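Side-chain contacts in exotoxin A (PDB 1IKP), which acts as an NAD-dependent ADP-ribosyltransferase toxin, which in host cells probably modifies elongation factor 2 after uptake through its receptor-binding domain: residues 6-11 with 43-48; 103-108 with 144-149; 114-119 with 197-202. The protein carries 2 engineered substitutions. All coordinates share one frame; numbering follows the deposited sequence.

Contact 1 (6-11 with 43-48); sequences DLWNEC and LHYSMV
Helix 7-10, a single short turn, stands off from strand 40-49 with the CA atoms of Leu7 and Met47 9.4 Å apart, so that Leu7, Trp8, Tyr45 and Met47 bridge the gap with their side chains alone. Leu7 and Met47 meet methyl to methyl, Leu7 CD2 lying 3.9 Å from Met47 CE, and the two chains run at about a right angle to each other. With CG of Met47 placed between its backbone N and carbonyl carbon, the thioether leaves the strand extended and then bends at the sulfur (chi3 83°), which turns CE toward the leucine. The aromatic pair meets edge to edge: the benzo corner of the indole, Trp8 CZ2, comes 3.7 Å from Tyr45 CE1, each atom near the plane of the other ring, and the planes are inclined by about 30°, so the two rings do not stack. Tyr45 stacks instead with Trp101. Strand alternation puts Tyr45 and Met47 on one face of the sheet, the one turned to the interior of the beta-sandwich of the toxin's binding domain, a concanavalin-like fold. The helical turn lies against this sandwich, and Leu7 and Trp8 reach in from it, touching strand 40-49 of one sheet and Met28 of strand 24-29 in the other; Trp8 also meets Val172. The start of the helix is fixed by Asp6, the N-cap residue, whose carboxylate is gripped twice by one partner: Asn9 N reaches OD1 of Asp6 at 3.2 Å, from well above the carboxylate plane, and Asn9 ND2 reaches OD2 of Asp6 at 2.7 Å. Just after the helix, Cys11 is tied to Cys15 by a disulfide.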
loop_
_atom_site.group_PDB
_atom_site.type_symbol
_atom_site.label_atom_id
_atom_site.label_comp_id
_atom_site.label_asym_id
_atom_site.label_seq_id
_atom_site.Cartn_x
_atom_site.Cartn_y
_atom_site.Cartn_z
ATOM N N ASP A 6 27.673 -22.146 17.524
ATOM C CA ASP A 6 27.990 -21.367 16.327
ATOM C C ASP A 6 26.910 -21.648 15.299
ATOM O O ASP A 6 26.979 -22.621 14.558
ATOM C CB ASP A 6 29.359 -21.789 15.783
ATOM C CG ASP A 6 29.851 -20.889 14.669
ATOM O OD1 ASP A 6 29.013 -20.344 13.922
ATOM O OD2 ASP A 6 31.085 -20.739 14.530
ATOM N N LEU A 7 25.906 -20.779 15.269
ATOM C CA LEU A 7 24.769 -20.935 14.376
ATOM C C LEU A 7 25.094 -21.175 12.905
ATOM O O LEU A 7 24.615 -22.138 12.293
ATOM C CB LEU A 7 23.865 -19.705 14.494
ATOM C CG LEU A 7 22.627 -19.619 13.597
ATOM C CD1 LEU A 7 21.593 -20.640 14.021
ATOM C CD2 LEU A 7 22.061 -18.211 13.692
ATOM N N TRP A 8 25.916 -20.312 12.332
ATOM C CA TRP A 8 26.214 -20.446 10.921
ATOM C C TRP A 8 27.160 -21.553 10.528
ATOM O O TRP A 8 27.183 -21.959 9.372
ATOM C CB TRP A 8 26.695 -19.114 10.361
ATOM C CG TRP A 8 25.610 -18.112 10.418
ATOM C CD1 TRP A 8 24.269 -18.362 10.325
ATOM C CD2 TRP A 8 25.747 -16.703 10.563
ATOM N NE1 TRP A 8 23.565 -17.202 10.402
ATOM C CE2 TRP A 8 24.439 -16.158 10.548
ATOM C CE3 TRP A 8 26.840 -15.841 10.696
ATOM C CZ2 TRP A 8 24.193 -14.787 10.665
ATOM C CZ3 TRP A 8 26.602 -14.475 10.813
ATOM C CH2 TRP A 8 25.285 -13.960 10.795
ATOM N N ASN A 9 27.936 -22.052 11.475
ATOM C CA ASN A 9 28.843 -23.127 11.128
ATOM C C ASN A 9 28.254 -24.484 11.462
ATOM O O ASN A 9 28.382 -25.423 10.679
ATOM C CB ASN A 9 30.186 -22.933 11.827
ATOM C CG ASN A 9 31.046 -21.897 11.132
ATOM O OD1 ASN A 9 31.412 -22.061 9.968
ATOM N ND2 ASN A 9 31.368 -20.820 11.838
ATOM N N GLU A 10 27.570 -24.576 12.596
ATOM C CA GLU A 10 26.995 -25.842 13.042
ATOM C C GLU A 10 25.601 -26.137 12.515
ATOM O O GLU A 10 25.205 -27.295 12.399
ATOM C CB GLU A 10 26.945 -25.881 14.567
ATOM C CG GLU A 10 28.292 -25.879 15.262
ATOM C CD GLU A 10 28.188 -25.446 16.717
ATOM O OE1 GLU A 10 27.198 -25.803 17.387
ATOM O OE2 GLU A 10 29.109 -24.758 17.192
ATOM N N CYS A 11 24.841 -25.094 12.210
ATOM C CA CYS A 11 23.482 -25.296 11.748
ATOM C C CYS A 11 23.245 -24.974 10.276
ATOM O O CYS A 11 22.091 -24.872 9.849
ATOM C CB CYS A 11 22.524 -24.489 12.638
ATOM S SG CYS A 11 22.744 -24.770 14.432
ATOM N N LEU A 43 20.332 -7.486 3.673
ATOM C CA LEU A 43 20.858 -8.688 4.292
ATOM C C LEU A 43 19.636 -9.549 4.587
ATOM O O LEU A 43 18.687 -9.073 5.217
ATOM C CB LEU A 43 21.560 -8.370 5.615
ATOM C CG LEU A 43 22.913 -7.690 5.462
ATOM C CD1 LEU A 43 23.338 -7.061 6.774
ATOM C CD2 LEU A 43 23.939 -8.742 5.000
ATOM N N HIS A 44 19.643 -10.792 4.108
ATOM C CA HIS A 44 18.540 -11.708 4.353
ATOM C C HIS A 44 19.036 -12.815 5.281
ATOM O O HIS A 44 19.887 -13.641 4.895
ATOM C CB HIS A 44 18.058 -12.301 3.021
ATOM C CG HIS A 44 16.948 -13.295 3.153
ATOM N ND1 HIS A 44 16.401 -13.948 2.068
ATOM C CD2 HIS A 44 16.248 -13.714 4.234
ATOM C CE1 HIS A 44 15.412 -14.723 2.471
ATOM N NE2 HIS A 44 15.297 -14.594 3.783
ATOM N N TYR A 45 18.535 -12.784 6.511
ATOM C CA TYR A 45 18.864 -13.770 7.549
ATOM C C TYR A 45 17.770 -14.828 7.563
ATOM O O TYR A 45 16.594 -14.496 7.561
ATOM C CB TYR A 45 18.896 -13.114 8.934
ATOM C CG TYR A 45 20.029 -12.144 9.157
ATOM C CD1 TYR A 45 21.201 -12.545 9.805
ATOM C CD2 TYR A 45 19.933 -10.820 8.720
ATOM C CE1 TYR A 45 22.251 -11.659 10.021
ATOM C CE2 TYR A 45 20.985 -9.922 8.928
ATOM C CZ TYR A 45 22.133 -10.341 9.575
ATOM O OH TYR A 45 23.191 -9.468 9.788
ATOM N N SER A 46 18.135 -16.112 7.583
ATOM C CA SER A 46 17.102 -17.142 7.612
ATOM C C SER A 46 17.611 -18.448 8.216
ATOM O O SER A 46 18.814 -18.647 8.377
ATOM C CB SER A 46 16.573 -17.410 6.203
ATOM O OG SER A 46 17.560 -18.032 5.386
ATOM N N MET A 47 16.669 -19.308 8.584
ATOM C CA MET A 47 16.991 -20.636 9.125
ATOM C C MET A 47 15.698 -21.412 9.165
ATOM O O MET A 47 14.615 -20.837 9.278
ATOM C CB MET A 47 17.577 -20.550 10.543
ATOM C CG MET A 47 16.644 -19.969 11.593
ATOM S SD MET A 47 17.423 -19.776 13.204
ATOM C CE MET A 47 18.259 -18.196 12.993
ATOM N N VAL A 48 15.813 -22.728 9.086
ATOM C CA VAL A 48 14.658 -23.602 9.120
ATOM C C VAL A 48 14.611 -24.248 10.504
ATOM O O VAL A 48 15.592 -24.844 10.952
ATOM C CB VAL A 48 14.771 -24.672 8.020
ATOM C CG1 VAL A 48 13.625 -25.662 8.133
ATOM C CG2 VAL A 48 14.775 -23.991 6.644
#

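Contact 2 (103-108 with 144-149); sequences VPIGHE and KLARDA
The methyl of Ala146 meets two branched side chains, Val103 and Ile105, at different angles. Ile105 CG2 comes almost head-on, 4.1 Å from Ala146 CB and roughly in line with the CA-CB bond of the alanine, so the two methyls face each other tip to tip. Val103 CG1 arrives from the flank instead, 3.8 Å from Ala146 CB and at about 100° to the same bond. In Val103 this branch lies anti to the backbone N (chi1 -179°), which carries it out toward the alanine, while the other branch, CG2, is left to brush Leu145 at its CB, a looser approach of 4.4 Å. Val103 and Ile105 can share one partner because they stand on the same face of strand 97-106, with the intervening Pro104 turned to the other face. The backbones come close here, the CA atoms of Val103 and Ala146 being 6.5 Å apart, a spacing allowed by the single methyl of Ala146. Opposite the strand, helix 139-145 ends and the chain turns sharply: Lys144 O accepts both Asp148 N at 2.9 Å and Arg147 N at 3.2 Å. The lysine also spans the turn with its own side chain, NZ of Lys144 donating to Asp148 O at 2.9 Å while forming a salt bridge with Asp61; Arg147 is paired with Asp36. Around the apolar patch, Leu43 touches Ile105 and Ala146, and Leu145 packs on Ile60. The arrangement is that of a beta-sandwich interior near one end: a strand of one sheet presses its inward residues against the helix-to-strand turn leading into strand 148-155 of the other, within the concanavalin-like binding domain.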
loop_
_atom_site.group_PDB
_atom_site.type_symbol
_atom_site.label_atom_id
_atom_site.label_comp_id
_atom_site.label_asym_id
_atom_site.label_seq_id
_atom_site.Cartn_x
_atom_site.Cartn_y
_atom_site.Cartn_z
ATOM N N VAL A 103 17.500 -7.005 6.911
ATOM C CA VAL A 103 18.139 -5.804 7.455
ATOM C C VAL A 103 18.682 -5.000 6.266
ATOM O O VAL A 103 19.546 -5.484 5.527
ATOM C CB VAL A 103 19.290 -6.172 8.418
ATOM C CG1 VAL A 103 19.933 -4.889 8.998
ATOM C CG2 VAL A 103 18.746 -7.060 9.543
ATOM N N PRO A 104 18.172 -3.770 6.056
ATOM C CA PRO A 104 18.659 -2.973 4.931
ATOM C C PRO A 104 19.982 -2.333 5.294
ATOM O O PRO A 104 20.268 -2.103 6.468
ATOM C CB PRO A 104 17.529 -1.969 4.713
ATOM C CG PRO A 104 17.085 -1.679 6.122
ATOM C CD PRO A 104 17.109 -3.055 6.796
ATOM N N ILE A 105 20.803 -2.089 4.272
ATOM C CA ILE A 105 22.095 -1.448 4.484
ATOM C C ILE A 105 22.231 -0.336 3.445
ATOM O O ILE A 105 21.666 -0.402 2.351
ATOM C CB ILE A 105 23.288 -2.466 4.401
ATOM C CG1 ILE A 105 23.276 -3.205 3.068
ATOM C CG2 ILE A 105 23.230 -3.437 5.582
ATOM C CD1 ILE A 105 24.444 -4.181 2.915
ATOM N N GLY A 106 22.954 0.712 3.816
ATOM C CA GLY A 106 23.125 1.838 2.917
ATOM C C GLY A 106 22.876 3.140 3.655
ATOM O O GLY A 106 22.225 3.155 4.700
ATOM N N HIS A 107 23.392 4.234 3.106
ATOM C CA HIS A 107 23.265 5.562 3.706
ATOM C C HIS A 107 21.861 6.136 3.918
ATOM O O HIS A 107 21.617 6.797 4.927
ATOM C CB HIS A 107 24.091 6.561 2.893
ATOM C CG HIS A 107 25.564 6.287 2.925
ATOM N ND1 HIS A 107 26.454 6.908 2.075
ATOM C CD2 HIS A 107 26.302 5.467 3.710
ATOM C CE1 HIS A 107 27.678 6.482 2.336
ATOM N NE2 HIS A 107 27.612 5.606 3.323
ATOM N N GLU A 108 20.947 5.911 2.977
ATOM C CA GLU A 108 19.585 6.437 3.109
ATOM C C GLU A 108 18.563 5.318 3.304
ATOM O O GLU A 108 17.406 5.405 2.898
ATOM C CB GLU A 108 19.230 7.263 1.875
ATOM C CG GLU A 108 20.049 8.537 1.747
ATOM C CD GLU A 108 19.762 9.288 0.465
ATOM O OE1 GLU A 108 18.577 9.588 0.203
ATOM O OE2 GLU A 108 20.723 9.582 -0.279
ATOM N N LYS A 144 23.800 -2.203 14.211
ATOM C CA LYS A 144 24.219 -3.263 15.118
ATOM C C LYS A 144 23.686 -4.621 14.671
ATOM O O LYS A 144 24.386 -5.626 14.740
ATOM C CB LYS A 144 23.742 -2.974 16.541
ATOM C CG LYS A 144 24.288 -3.955 17.562
ATOM C CD LYS A 144 23.816 -3.633 18.971
ATOM C CE LYS A 144 24.583 -4.451 20.002
ATOM N NZ LYS A 144 24.483 -5.930 19.747
ATOM N N LEU A 145 22.441 -4.651 14.217
ATOM C CA LEU A 145 21.861 -5.905 13.752
ATOM C C LEU A 145 22.574 -6.436 12.513
ATOM O O LEU A 145 22.599 -7.652 12.292
ATOM C CB LEU A 145 20.371 -5.721 13.457
ATOM C CG LEU A 145 19.527 -5.419 14.697
ATOM C CD1 LEU A 145 18.120 -5.093 14.270
ATOM C CD2 LEU A 145 19.525 -6.619 15.638
ATOM N N ALA A 146 23.170 -5.541 11.722
ATOM C CA ALA A 146 23.873 -5.924 10.488
ATOM C C ALA A 146 25.357 -6.212 10.679
ATOM O O ALA A 146 26.073 -6.458 9.692
ATOM C CB ALA A 146 23.706 -4.839 9.436
ATOM N N ARG A 147 25.833 -6.170 11.922
ATOM C CA ARG A 147 27.246 -6.433 12.163
ATOM C C ARG A 147 27.524 -7.336 13.356
ATOM O O ARG A 147 28.291 -8.294 13.243
ATOM C CB ARG A 147 28.012 -5.117 12.324
ATOM C CG ARG A 147 27.577 -4.266 13.496
ATOM C CD ARG A 147 28.318 -2.945 13.495
ATOM N NE ARG A 147 28.124 -2.229 12.238
ATOM C CZ ARG A 147 28.637 -1.033 11.970
ATOM N NH1 ARG A 147 29.381 -0.410 12.874
ATOM N NH2 ARG A 147 28.405 -0.460 10.796
ATOM N N ASP A 148 26.900 -7.046 14.493
ATOM C CA ASP A 148 27.136 -7.841 15.686
ATOM C C ASP A 148 25.934 -7.866 16.610
ATOM O O ASP A 148 25.615 -6.869 17.251
ATOM C CB ASP A 148 28.358 -7.296 16.433
ATOM C CG ASP A 148 28.650 -8.049 17.719
ATOM O OD1 ASP A 148 28.678 -9.298 17.695
ATOM O OD2 ASP A 148 28.868 -7.387 18.755
ATOM N N ALA A 149 25.261 -9.010 16.638
ATOM C CA ALA A 149 24.097 -9.220 17.501
ATOM C C ALA A 149 24.100 -10.685 17.923
ATOM O O ALA A 149 24.731 -11.520 17.273
ATOM C CB ALA A 149 22.800 -8.876 16.751
#

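Contact 3 (114-119 with 197-202); sequences KVFIHE and CLLDQL. Engineered in segment 197-202: Gln201 (natural residue Pro).
The rings of Phe116 and His118 both receive leucine methyls, most of them at a slant. Leu199 CD1 lies 4.0 Å from Phe116 CZ, and Leu202 CD1 lies 4.0 Å from Phe116 CE2, so the far end of the phenyl ring sits against both leucines. The imidazole meets the isopropyl fork of Leu202: CD1 is at the ring edge, in its plane, 3.4 Å from His118 CE1, while CD2 approaches obliquely at 3.2 Å from the same His118 CE1, closer than carbon atoms usually pack. In each pair the side chains come from opposite directions. Phe116 CG sits between its backbone N and carbonyl carbon (chi1 59°), lifting the ring off the strand toward the loop. The loop holds its two leucines together through a turn in which Leu202 N donates to Leu199 O at 2.9 Å; between them, the engineered Gln201 is buried beside Pro232. Strand 112-120 pairs antiparallel with strands 97-106 and 126-136 on its two sides, and the loop laid over this sheet, tied by the Cys197-Cys214 disulfide, connects helix 188-191 to helix 205-210, with Leu199 also resting on His44 of strand 40-49.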
loop_
_atom_site.group_PDB
_atom_site.type_symbol
_atom_site.label_atom_id
_atom_site.label_comp_id
_atom_site.label_asym_id
_atom_site.label_seq_id
_atom_site.Cartn_x
_atom_site.Cartn_y
_atom_site.Cartn_z
ATOM N N LYS A 114 12.321 -6.185 8.227
ATOM C CA LYS A 114 11.124 -6.941 7.840
ATOM C C LYS A 114 11.322 -8.326 8.430
ATOM O O LYS A 114 12.454 -8.804 8.533
ATOM C CB LYS A 114 10.990 -7.126 6.323
ATOM C CG LYS A 114 10.944 -5.844 5.526
ATOM C CD LYS A 114 9.861 -4.898 6.017
ATOM C CE LYS A 114 9.747 -3.679 5.088
ATOM N NZ LYS A 114 9.269 -2.541 5.876
ATOM N N VAL A 115 10.221 -8.947 8.829
ATOM C CA VAL A 115 10.254 -10.305 9.367
ATOM C C VAL A 115 9.129 -11.090 8.699
ATOM O O VAL A 115 8.016 -10.579 8.531
ATOM C CB VAL A 115 10.027 -10.305 10.907
ATOM C CG1 VAL A 115 10.080 -11.754 11.453
ATOM C CG2 VAL A 115 11.089 -9.462 11.581
ATOM N N PHE A 116 9.416 -12.326 8.295
ATOM C CA PHE A 116 8.362 -13.159 7.735
ATOM C C PHE A 116 8.647 -14.641 7.966
ATOM O O PHE A 116 9.801 -15.046 8.208
ATOM C CB PHE A 116 8.093 -12.870 6.252
ATOM C CG PHE A 116 9.266 -13.050 5.368
ATOM C CD1 PHE A 116 10.111 -11.988 5.078
ATOM C CD2 PHE A 116 9.525 -14.289 4.798
ATOM C CE1 PHE A 116 11.198 -12.158 4.222
ATOM C CE2 PHE A 116 10.618 -14.449 3.943
ATOM C CZ PHE A 116 11.445 -13.393 3.660
ATOM N N ILE A 117 7.572 -15.412 7.924
ATOM C CA ILE A 117 7.612 -16.847 8.208
ATOM C C ILE A 117 7.104 -17.664 7.036
ATOM O O ILE A 117 6.096 -17.323 6.419
ATOM C CB ILE A 117 6.692 -17.147 9.434
ATOM C CG1 ILE A 117 7.123 -16.350 10.664
ATOM C CG2 ILE A 117 6.658 -18.641 9.735
ATOM C CD1 ILE A 117 8.512 -16.612 11.120
ATOM N N HIS A 118 7.800 -18.754 6.737
ATOM C CA HIS A 118 7.342 -19.661 5.687
ATOM C C HIS A 118 7.051 -21.000 6.339
ATOM O O HIS A 118 7.888 -21.534 7.066
ATOM C CB HIS A 118 8.405 -19.855 4.598
ATOM C CG HIS A 118 8.556 -18.675 3.692
ATOM N ND1 HIS A 118 9.698 -18.438 2.957
ATOM C CD2 HIS A 118 7.708 -17.660 3.409
ATOM C CE1 HIS A 118 9.546 -17.325 2.262
ATOM N NE2 HIS A 118 8.348 -16.832 2.518
ATOM N N GLU A 119 5.851 -21.523 6.149
ATOM C CA GLU A 119 5.567 -22.844 6.702
ATOM C C GLU A 119 5.952 -23.853 5.618
ATOM O O GLU A 119 5.715 -23.624 4.440
ATOM C CB GLU A 119 4.109 -22.925 7.080
ATOM C CG GLU A 119 3.775 -21.844 8.103
ATOM C CD GLU A 119 2.490 -22.104 8.836
ATOM O OE1 GLU A 119 1.529 -21.330 8.657
ATOM O OE2 GLU A 119 2.450 -23.098 9.583
ATOM N N CYS A 197 10.905 -9.590 -4.677
ATOM C CA CYS A 197 11.655 -9.601 -5.927
ATOM C C CYS A 197 13.137 -9.351 -5.682
ATOM O O CYS A 197 13.968 -9.614 -6.552
ATOM C CB CYS A 197 11.096 -8.526 -6.868
ATOM S SG CYS A 197 9.373 -8.786 -7.387
ATOM N N LEU A 198 13.487 -8.836 -4.508
ATOM C CA LEU A 198 14.893 -8.583 -4.194
ATOM C C LEU A 198 15.581 -9.820 -3.603
ATOM O O LEU A 198 16.815 -9.866 -3.493
ATOM C CB LEU A 198 15.020 -7.459 -3.172
ATOM C CG LEU A 198 14.270 -6.161 -3.426
ATOM C CD1 LEU A 198 14.613 -5.175 -2.342
ATOM C CD2 LEU A 198 14.634 -5.611 -4.782
ATOM N N LEU A 199 14.785 -10.819 -3.255
ATOM C CA LEU A 199 15.299 -12.003 -2.573
ATOM C C LEU A 199 15.409 -13.219 -3.479
ATOM O O LEU A 199 14.412 -13.825 -3.847
ATOM C CB LEU A 199 14.389 -12.305 -1.372
ATOM C CG LEU A 199 14.052 -11.079 -0.485
ATOM C CD1 LEU A 199 13.043 -11.488 0.574
ATOM C CD2 LEU A 199 15.322 -10.528 0.135
ATOM N N ASP A 200 16.641 -13.574 -3.817
ATOM C CA ASP A 200 16.883 -14.710 -4.694
ATOM C C ASP A 200 16.292 -15.994 -4.130
ATOM O O ASP A 200 15.820 -16.851 -4.874
ATOM C CB ASP A 200 18.386 -14.878 -4.923
ATOM C CG ASP A 200 18.995 -13.697 -5.655
ATOM O OD1 ASP A 200 18.884 -12.556 -5.152
ATOM O OD2 ASP A 200 19.582 -13.908 -6.736
ATOM N N GLN A 201 16.308 -16.119 -2.809
ATOM C CA GLN A 201 15.780 -17.308 -2.160
ATOM C C GLN A 201 14.292 -17.498 -2.423
ATOM O O GLN A 201 13.754 -18.585 -2.211
ATOM C CB GLN A 201 16.053 -17.238 -0.654
ATOM C CG GLN A 201 17.533 -17.355 -0.305
ATOM C CD GLN A 201 17.844 -16.902 1.107
ATOM O OE1 GLN A 201 17.197 -17.327 2.065
ATOM N NE2 GLN A 201 18.849 -16.040 1.244
ATOM N N LEU A 202 13.633 -16.450 -2.912
ATOM C CA LEU A 202 12.205 -16.512 -3.194
ATOM C C LEU A 202 11.834 -16.201 -4.648
ATOM O O LEU A 202 10.723 -15.730 -4.932
ATOM C CB LEU A 202 11.456 -15.558 -2.261
ATOM C CG LEU A 202 11.528 -15.922 -0.777
ATOM C CD1 LEU A 202 10.630 -14.992 0.014
ATOM C CD2 LEU A 202 11.092 -17.370 -0.579
#

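All three contacts lie in the binding domain and reach one large sheet, in which strands 40-49, 97-106 and 112-120 are successive neighbours. Contact 1 closes before the others open; contacts 2 and 3 interlock along the chain, their segments alternating. The centres of contact 1 and contact 2 are about 16 Å apart, those of contact 1 and contact 3 about 14 Å, and those of contact 2 and contact 3 about 18 Å. Contacts 1 and 2 join through strand pairing and a probable hydrogen bond of Tyr45 with the backbone of Leu145. Contact 3 meets the other side of strand 40-49, through His44 and Ser46, so the sheet is packed on both faces: by the sandwich interior and by the 197-202 loop.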